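Local atomic coordinates of alpha-1,2-mannosidase (PDB entry 2WW2), a protein that hydrolyses alpha-mannosidic linkages with inversion of configuration, as a calcium-dependent glycoside hydrolase of family GH92 from a human gut bacterium. Residues F180-M185 with T233-I238. Residues are numbered along the deposited sequence; the frame is centred on the assembly and turned at random.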
ATOM      1  N   PHE A 180     -48.234  -8.825   8.986  1.00  9.02           N
ATOM      2  CA  PHE A 180     -47.280  -8.325   9.981  1.00  9.51           C
ATOM      3  C   PHE A 180     -47.668  -6.973  10.605  1.00 10.18           C
ATOM      4  O   PHE A 180     -48.089  -6.050   9.899  1.00 10.09           O
ATOM      5  CB  PHE A 180     -45.889  -8.218   9.354  1.00  8.90           C
ATOM      6  CG  PHE A 180     -44.912  -7.480  10.207  1.00  8.41           C
ATOM      7  CD1 PHE A 180     -44.270  -8.127  11.261  1.00  7.92           C
ATOM      8  CD2 PHE A 180     -44.663  -6.142   9.983  1.00  7.99           C
ATOM      9  CE1 PHE A 180     -43.369  -7.439  12.086  1.00  8.40           C
ATOM     10  CE2 PHE A 180     -43.741  -5.439  10.791  1.00  7.94           C
ATOM     11  CZ  PHE A 180     -43.109  -6.091  11.851  1.00  9.61           C
ATOM     12  N   ALA A 181     -47.482  -6.864  11.926  1.00 10.23           N
ATOM     13  CA  ALA A 181     -47.578  -5.589  12.656  1.00  9.83           C
ATOM     14  C   ALA A 181     -46.971  -5.741  14.031  1.00 10.28           C
ATOM     15  O   ALA A 181     -46.982  -6.840  14.594  1.00 10.28           O
ATOM     16  CB  ALA A 181     -49.028  -5.143  12.816  1.00  9.32           C
ATOM     17  N   ASN A 182     -46.461  -4.628  14.571  1.00  9.09           N
ATOM     18  CA  ASN A 182     -46.147  -4.549  15.978  1.00  9.03           C
ATOM     19  C   ASN A 182     -47.214  -3.665  16.652  1.00  9.03           C
ATOM     20  O   ASN A 182     -47.451  -2.530  16.225  1.00  8.48           O
ATOM     21  CB  ASN A 182     -44.710  -4.021  16.186  1.00  8.50           C
ATOM     22  CG  ASN A 182     -44.331  -3.922  17.645  1.00  9.30           C
ATOM     23  OD1 ASN A 182     -43.909  -4.910  18.285  1.00 11.26           O
ATOM     24  ND2 ASN A 182     -44.461  -2.728  18.186  1.00  4.36           N
ATOM     25  N   TYR A 183     -47.896  -4.225  17.653  1.00  8.51           N
ATOM     26  CA  TYR A 183     -49.004  -3.535  18.325  1.00  9.04           C
ATOM     27  C   TYR A 183     -48.456  -2.957  19.610  1.00  9.28           C
ATOM     28  O   TYR A 183     -47.928  -3.697  20.443  1.00  9.32           O
ATOM     29  CB  TYR A 183     -50.118  -4.539  18.628  1.00  9.20           C
ATOM     30  CG  TYR A 183     -50.593  -5.271  17.393  1.00  9.45           C
ATOM     31  CD1 TYR A 183     -51.515  -4.686  16.529  1.00 10.94           C
ATOM     32  CD2 TYR A 183     -50.087  -6.524  17.059  1.00 10.79           C
ATOM     33  CE1 TYR A 183     -51.955  -5.353  15.372  1.00 11.67           C
ATOM     34  CE2 TYR A 183     -50.523  -7.201  15.903  1.00 11.34           C
ATOM     35  CZ  TYR A 183     -51.449  -6.602  15.075  1.00 12.55           C
ATOM     36  OH  TYR A 183     -51.866  -7.242  13.937  1.00 13.01           O
ATOM     37  N   PHE A 184     -48.550  -1.642  19.778  1.00  9.03           N
ATOM     38  CA  PHE A 184     -47.938  -1.020  20.947  1.00  9.16           C
ATOM     39  C   PHE A 184     -48.957  -0.269  21.807  1.00  9.80           C
ATOM     40  O   PHE A 184     -50.057   0.067  21.352  1.00  8.74           O
ATOM     41  CB  PHE A 184     -46.771  -0.109  20.540  1.00  8.71           C
ATOM     42  CG  PHE A 184     -47.173   1.055  19.658  1.00  9.43           C
ATOM     43  CD1 PHE A 184     -47.675   2.232  20.217  1.00 11.30           C
ATOM     44  CD2 PHE A 184     -47.022   0.986  18.281  1.00 10.86           C
ATOM     45  CE1 PHE A 184     -48.033   3.313  19.402  1.00 11.69           C
ATOM     46  CE2 PHE A 184     -47.383   2.057  17.450  1.00  9.57           C
ATOM     47  CZ  PHE A 184     -47.887   3.222  18.006  1.00  9.03           C
ATOM     48  N   MET A 185     -48.601  -0.048  23.071  1.00 10.30           N
ATOM     49  CA  MET A 185     -49.430   0.775  23.944  1.00 11.37           C
ATOM     50  C   MET A 185     -48.548   1.474  24.944  1.00 11.10           C
ATOM     51  O   MET A 185     -47.465   0.980  25.306  1.00 10.56           O
ATOM     52  CB  MET A 185     -50.527  -0.026  24.669  1.00 12.29           C
ATOM     53  CG  MET A 185     -50.056  -0.954  25.770  1.00 14.93           C
ATOM     54  SD  MET A 185     -51.388  -1.483  26.903  1.00 19.25           S
ATOM     55  CE  MET A 185     -51.635  -0.054  27.940  1.00 20.50           C
ATOM     56  N   THR A 233     -44.515   1.763  28.490  1.00  8.14           N
ATOM     57  CA  THR A 233     -44.867   1.252  27.166  1.00  8.26           C
ATOM     58  C   THR A 233     -44.495  -0.233  26.994  1.00  8.36           C
ATOM     59  O   THR A 233     -43.562  -0.732  27.627  1.00  7.93           O
ATOM     60  CB  THR A 233     -44.235   2.147  26.060  1.00  8.84           C
ATOM     61  OG1 THR A 233     -44.724   1.770  24.771  1.00  9.20           O
ATOM     62  CG2 THR A 233     -42.708   2.062  26.059  1.00  8.17           C
ATOM     63  N   ALA A 234     -45.268  -0.954  26.184  1.00  8.18           N
ATOM     64  CA  ALA A 234     -44.907  -2.312  25.796  1.00  8.49           C
ATOM     65  C   ALA A 234     -45.532  -2.591  24.443  1.00  8.72           C
ATOM     66  O   ALA A 234     -46.433  -1.870  24.002  1.00  8.61           O
ATOM     67  CB  ALA A 234     -45.386  -3.344  26.831  1.00  8.81           C
ATOM     68  N   SER A 235     -45.037  -3.622  23.773  1.00  8.65           N
ATOM     69  CA  SER A 235     -45.564  -3.982  22.464  1.00  9.03           C
ATOM     70  C   SER A 235     -45.652  -5.492  22.330  1.00  8.65           C
ATOM     71  O   SER A 235     -45.107  -6.249  23.156  1.00  8.87           O
ATOM     72  CB  SER A 235     -44.692  -3.399  21.334  1.00  8.46           C
ATOM     73  OG  SER A 235     -43.478  -4.137  21.197  1.00  9.66           O
ATOM     74  N   SER A 236     -46.327  -5.929  21.278  1.00  8.20           N
ATOM     75  CA  SER A 236     -46.485  -7.353  20.994  1.00  7.83           C
ATOM     76  C   SER A 236     -46.509  -7.541  19.480  1.00  8.14           C
ATOM     77  O   SER A 236     -46.961  -6.653  18.753  1.00  7.93           O
ATOM     78  CB  SER A 236     -47.807  -7.876  21.590  1.00  7.07           C
ATOM     79  OG  SER A 236     -48.023  -9.231  21.229  1.00  7.58           O
ATOM     80  N   PHE A 237     -46.051  -8.696  19.009  1.00  7.77           N
ATOM     81  CA  PHE A 237     -46.217  -9.043  17.597  1.00  7.80           C
ATOM     82  C   PHE A 237     -47.472  -9.881  17.370  1.00  8.13           C
ATOM     83  O   PHE A 237     -47.820 -10.183  16.234  1.00  8.51           O
ATOM     84  CB  PHE A 237     -44.973  -9.787  17.071  1.00  7.42           C
ATOM     85  CG  PHE A 237     -43.778  -8.902  16.918  1.00  7.93           C
ATOM     86  CD1 PHE A 237     -43.662  -8.057  15.815  1.00  9.06           C
ATOM     87  CD2 PHE A 237     -42.791  -8.875  17.896  1.00  8.60           C
ATOM     88  CE1 PHE A 237     -42.559  -7.208  15.671  1.00  8.14           C
ATOM     89  CE2 PHE A 237     -41.702  -8.030  17.769  1.00  7.92           C
ATOM     90  CZ  PHE A 237     -41.590  -7.191  16.642  1.00  7.61           C
ATOM     91  N   ILE A 238     -48.159 -10.235  18.447  1.00  7.70           N
ATOM     92  CA  ILE A 238     -49.330 -11.118  18.351  1.00  8.25           C
ATOM     93  C   ILE A 238     -50.634 -10.350  18.183  1.00  8.74           C
ATOM     94  O   ILE A 238     -51.389 -10.626  17.247  1.00  8.17           O
ATOM     95  CB  ILE A 238     -49.395 -12.105  19.556  1.00  8.55           C
ATOM     96  CG1 ILE A 238     -48.251 -13.109  19.439  1.00  9.19           C
ATOM     97  CG2 ILE A 238     -50.770 -12.851  19.625  1.00  6.95           C
ATOM     98  CD1 ILE A 238     -47.955 -13.875  20.732  1.00  9.51           C
TER
HETATM   99  O   HOH W   1     -47.478  -9.374  13.711  1.00 11.86           O
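Y183 and M185 pair with S236 and A234 through two antiparallel hydrogen-bonded pairs, the strand axes running at 158° to each other, with F184 and S235 as the non-hydrogen-bonded pair between them. Y183 N reaches S236 O at 2.8 Å, and M185 N to A234 O is nearly collinear with the carbonyl. M185 O takes two donors: T233 OG1 lies 2.9 Å from M185 O, above the carbonyl plane, and A234 N is the second.

The side chains of F184 and S235 leave on the same face of the sheet, their CB atoms 4.0 Å apart. From there S235 OG lies 3.0 Å from N182 OD1, though its one proton may go to N39 OD1 instead; Q66 NE2 donates to the same hydroxyl. N182 extends with CG anti to the backbone N (chi1 -180°), and its OD1 sits over the centre of the F237 ring, 3.6 Å above the plane. F237 CE1 also meets F180 CE1 at 3.7 Å, and F301 stacks on the ring. An alanine in place of F237 would probably leave N182 OD1 without the ring face beneath it and F180 CE1 without its contact, and open a gap beside F301.

Y183, M185, A234 and S236 point to the opposite face. There the Y183 ring has S236 O at its edge, near its plane, and Y183 CE2 lies 3.8 Å from I238 O. Past the strand ends, a water accepts from A181 N and donates to F237 O, bridging the diverging chains. S236 OG accepts from I238 N, an ST turn leading toward helix 240-250, and S236 OG and F237 N both bond to E303. Hydrogen-bonded pairs alternating with a non-hydrogen-bonded one mark a regular antiparallel beta ladder, here joining strands 182-188 and 229-236 within the GH92 N-terminal domain.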